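Local coordinates for carboxylesterase YbfK (Bacillus subtilis, PDB 4CCY), which hydrolyses carboxylic esters to an alcohol and a carboxylate, probably through a serine nucleophile, as a cytoplasmic member of the alpha/beta hydrolase superfamily, at residues R148-S153 with P235-F240. Numbering follows the deposited sequence.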
ATOM      1  N   ARG A 148       6.240 -14.490   2.455  1.00 16.40           N
ATOM      2  CA  ARG A 148       4.865 -14.567   1.934  1.00 16.14           C
ATOM      3  C   ARG A 148       4.327 -13.182   1.612  1.00 14.91           C
ATOM      4  O   ARG A 148       4.696 -12.208   2.259  1.00 14.87           O
ATOM      5  CB  ARG A 148       3.939 -15.299   2.921  1.00 17.04           C
ATOM      6  CG  ARG A 148       4.330 -16.753   3.162  1.00 18.31           C
ATOM      7  CD  ARG A 148       3.275 -17.544   3.931  1.00 19.64           C
ATOM      8  NE  ARG A 148       3.301 -18.916   3.441  1.00 21.33           N
ATOM      9  CZ  ARG A 148       2.249 -19.652   3.122  1.00 21.84           C
ATOM     10  NH1 ARG A 148       1.014 -19.199   3.292  1.00 21.59           N
ATOM     11  NH2 ARG A 148       2.447 -20.883   2.666  1.00 23.60           N
ATOM     12  N   ALA A 149       3.456 -13.088   0.614  1.00 13.97           N
ATOM     13  CA  ALA A 149       3.028 -11.785   0.115  1.00 12.94           C
ATOM     14  C   ALA A 149       1.506 -11.649   0.120  1.00 12.43           C
ATOM     15  O   ALA A 149       0.803 -12.543  -0.351  1.00 12.37           O
ATOM     16  CB  ALA A 149       3.579 -11.548  -1.284  1.00 12.81           C
ATOM     17  N   VAL A 150       1.024 -10.526   0.651  1.00 11.75           N
ATOM     18  CA  VAL A 150      -0.407 -10.210   0.718  1.00 11.73           C
ATOM     19  C   VAL A 150      -0.706  -8.954  -0.100  1.00 11.36           C
ATOM     20  O   VAL A 150      -0.178  -7.867   0.180  1.00 11.22           O
ATOM     21  CB  VAL A 150      -0.896  -9.974   2.169  1.00 11.95           C
ATOM     22  CG1 VAL A 150      -2.392  -9.675   2.189  1.00 12.02           C
ATOM     23  CG2 VAL A 150      -0.579 -11.162   3.069  1.00 12.34           C
ATOM     24  N   VAL A 151      -1.572  -9.104  -1.093  1.00 11.31           N
ATOM     25  CA  VAL A 151      -1.913  -8.025  -1.999  1.00 11.25           C
ATOM     26  C   VAL A 151      -3.405  -7.697  -1.883  1.00 11.42           C
ATOM     27  O   VAL A 151      -4.260  -8.508  -2.244  1.00 11.73           O
ATOM     28  CB  VAL A 151      -1.539  -8.419  -3.442  1.00 11.45           C
ATOM     29  CG1 VAL A 151      -1.963  -7.350  -4.442  1.00 11.55           C
ATOM     30  CG2 VAL A 151      -0.039  -8.698  -3.539  1.00 11.54           C
ATOM     31  N   ILE A 152      -3.710  -6.509  -1.370  1.00 11.35           N
ATOM     32  CA  ILE A 152      -5.108  -6.089  -1.136  1.00 11.73           C
ATOM     33  C   ILE A 152      -5.500  -4.924  -2.054  1.00 11.77           C
ATOM     34  O   ILE A 152      -4.831  -3.896  -2.070  1.00 11.48           O
ATOM     35  CB  ILE A 152      -5.373  -5.698   0.352  1.00 11.93           C
ATOM     36  CG1 ILE A 152      -4.830  -6.756   1.328  1.00 12.03           C
ATOM     37  CG2 ILE A 152      -6.864  -5.456   0.603  1.00 12.08           C
ATOM     38  CD1 ILE A 152      -4.795  -6.301   2.780  1.00 12.41           C
ATOM     39  N   SER A 153      -6.578  -5.113  -2.818  1.00 12.30           N
ATOM     40  CA  SER A 153      -7.131  -4.094  -3.718  1.00 12.68           C
ATOM     41  C   SER A 153      -6.052  -3.400  -4.549  1.00 12.76           C
ATOM     42  O   SER A 153      -5.931  -2.165  -4.512  1.00 12.63           O
ATOM     43  CB  SER A 153      -7.936  -3.063  -2.921  1.00 12.98           C
ATOM     44  OG  SER A 153      -8.933  -3.719  -2.149  1.00 13.57           O
ATOM     45  N   PRO A 235       4.343 -17.585  -2.240  1.00 15.81           N
ATOM     46  CA  PRO A 235       2.930 -17.608  -1.857  1.00 15.15           C
ATOM     47  C   PRO A 235       2.312 -16.213  -1.819  1.00 14.17           C
ATOM     48  O   PRO A 235       2.821 -15.311  -1.129  1.00 13.78           O
ATOM     49  CB  PRO A 235       2.950 -18.208  -0.446  1.00 15.62           C
ATOM     50  CG  PRO A 235       4.258 -18.931  -0.349  1.00 16.42           C
ATOM     51  CD  PRO A 235       5.212 -18.126  -1.179  1.00 16.30           C
ATOM     52  N   VAL A 236       1.212 -16.056  -2.551  1.00 13.48           N
ATOM     53  CA  VAL A 236       0.502 -14.804  -2.636  1.00 12.77           C
ATOM     54  C   VAL A 236      -0.923 -15.000  -2.105  1.00 12.70           C
ATOM     55  O   VAL A 236      -1.592 -15.984  -2.448  1.00 13.07           O
ATOM     56  CB  VAL A 236       0.480 -14.258  -4.093  1.00 12.53           C
ATOM     57  CG1 VAL A 236      -0.437 -13.042  -4.235  1.00 11.87           C
ATOM     58  CG2 VAL A 236       1.891 -13.920  -4.570  1.00 12.62           C
ATOM     59  N   LEU A 237      -1.356 -14.070  -1.253  1.00 12.16           N
ATOM     60  CA  LEU A 237      -2.766 -13.897  -0.915  1.00 12.04           C
ATOM     61  C   LEU A 237      -3.280 -12.621  -1.586  1.00 11.81           C
ATOM     62  O   LEU A 237      -2.741 -11.530  -1.352  1.00 11.48           O
ATOM     63  CB  LEU A 237      -2.962 -13.804   0.603  1.00 11.89           C
ATOM     64  CG  LEU A 237      -4.337 -13.310   1.069  1.00 11.63           C
ATOM     65  CD1 LEU A 237      -5.463 -14.300   0.740  1.00 11.98           C
ATOM     66  CD2 LEU A 237      -4.316 -12.991   2.549  1.00 11.64           C
ATOM     67  N   LEU A 238      -4.309 -12.769  -2.418  1.00 11.97           N
ATOM     68  CA  LEU A 238      -4.901 -11.663  -3.170  1.00 11.91           C
ATOM     69  C   LEU A 238      -6.355 -11.417  -2.754  1.00 12.35           C
ATOM     70  O   LEU A 238      -7.201 -12.322  -2.847  1.00 12.70           O
ATOM     71  CB  LEU A 238      -4.850 -11.952  -4.678  1.00 12.01           C
ATOM     72  CG  LEU A 238      -5.379 -10.846  -5.610  1.00 11.91           C
ATOM     73  CD1 LEU A 238      -4.654  -9.521  -5.394  1.00 11.25           C
ATOM     74  CD2 LEU A 238      -5.297 -11.266  -7.068  1.00 12.05           C
ATOM     75  N   MET A 239      -6.642 -10.193  -2.315  1.00 12.09           N
ATOM     76  CA  MET A 239      -7.965  -9.859  -1.808  1.00 12.60           C
ATOM     77  C   MET A 239      -8.558  -8.652  -2.527  1.00 12.46           C
ATOM     78  O   MET A 239      -7.919  -7.618  -2.653  1.00 12.26           O
ATOM     79  CB  MET A 239      -7.925  -9.606  -0.288  1.00 12.63           C
ATOM     80  CG  MET A 239      -7.369 -10.785   0.515  1.00 13.16           C
ATOM     81  SD  MET A 239      -7.367 -10.488   2.293  1.00 13.76           S
ATOM     82  CE  MET A 239      -9.095 -10.681   2.679  1.00 13.76           C
ATOM     83  N   PHE A 240      -9.786  -8.802  -2.997  1.00 12.84           N
ATOM     84  CA  PHE A 240     -10.545  -7.680  -3.541  1.00 13.02           C
ATOM     85  C   PHE A 240     -11.820  -7.508  -2.737  1.00 13.54           C
ATOM     86  O   PHE A 240     -12.300  -8.458  -2.098  1.00 13.85           O
ATOM     87  CB  PHE A 240     -10.958  -7.953  -4.984  1.00 13.29           C
ATOM     88  CG  PHE A 240      -9.821  -8.212  -5.924  1.00 13.00           C
ATOM     89  CD1 PHE A 240      -9.095  -7.156  -6.479  1.00 12.82           C
ATOM     90  CD2 PHE A 240      -9.502  -9.514  -6.299  1.00 13.15           C
ATOM     91  CE1 PHE A 240      -8.058  -7.413  -7.377  1.00 12.72           C
ATOM     92  CE2 PHE A 240      -8.474  -9.769  -7.193  1.00 12.99           C
ATOM     93  CZ  PHE A 240      -7.747  -8.720  -7.724  1.00 12.73           C
TER
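Val-151 and Leu-237 lie on two neighbouring parallel strands in the central sheet of the alpha/beta hydrolase fold. Five backbone hydrogen bonds join residues 148-153 to 235-240. Ala-149 and Val-151 turn both N-H and C=O to the partner strand, and Ser-153 its N-H: Ala-149 N binds Pro-235 O, Ala-149 O takes Leu-237 N, Val-151 N binds Leu-237 O, Val-151 O takes Met-239 N, and Ser-153 N binds Met-239 O. The bond from Val-151 N to Leu-237 O is 2.7 Å long and nearly straight, at 177°. Four of the five acceptors, all but Pro-235 O, also receive a CA-H contact, such as Val-236 CA on Ala-149 O at 3.2 Å. Arg-148, Val-150 and Ile-152 bond the other way, to the backbone of strand 123-128 and of Ser-129, the probable nucleophile; Arg-148 N is also bonded to His-124 ND1.

Val-150 and Leu-237 lie side by side on one face, with CG1 3.9 Å from CD2. Helix 280-290 covers them. On the reverse face Leu-238 CD1 reaches across to Val-151 CG1, at 3.6 Å.

The guanidinium of Arg-148 turns one face to the CB-CG edge of Pro-235, the two side chains crossing at about a right angle. Pro-235 CB sits 3.9 Å above its centre. A bend at chi3 (146°) sets Arg-148 NE, which lies 3.9 Å from Pro-235 CG. NH1 is satisfied by Phe-290 O; the Phe-290 ring adds a cation-pi contact. An alanine in place of Arg-148 would probably leave Phe-290 O without this donor and the CB-CG edge of Pro-235 without its cover.

At the C-terminal end, the first strand runs out beside the putative charge relay system. The Ser-153 side chain touches Glu-244, and its OG is hydrogen-bonded to His-273 O, while Ser-153 N holds Met-239 O at 2.8 Å.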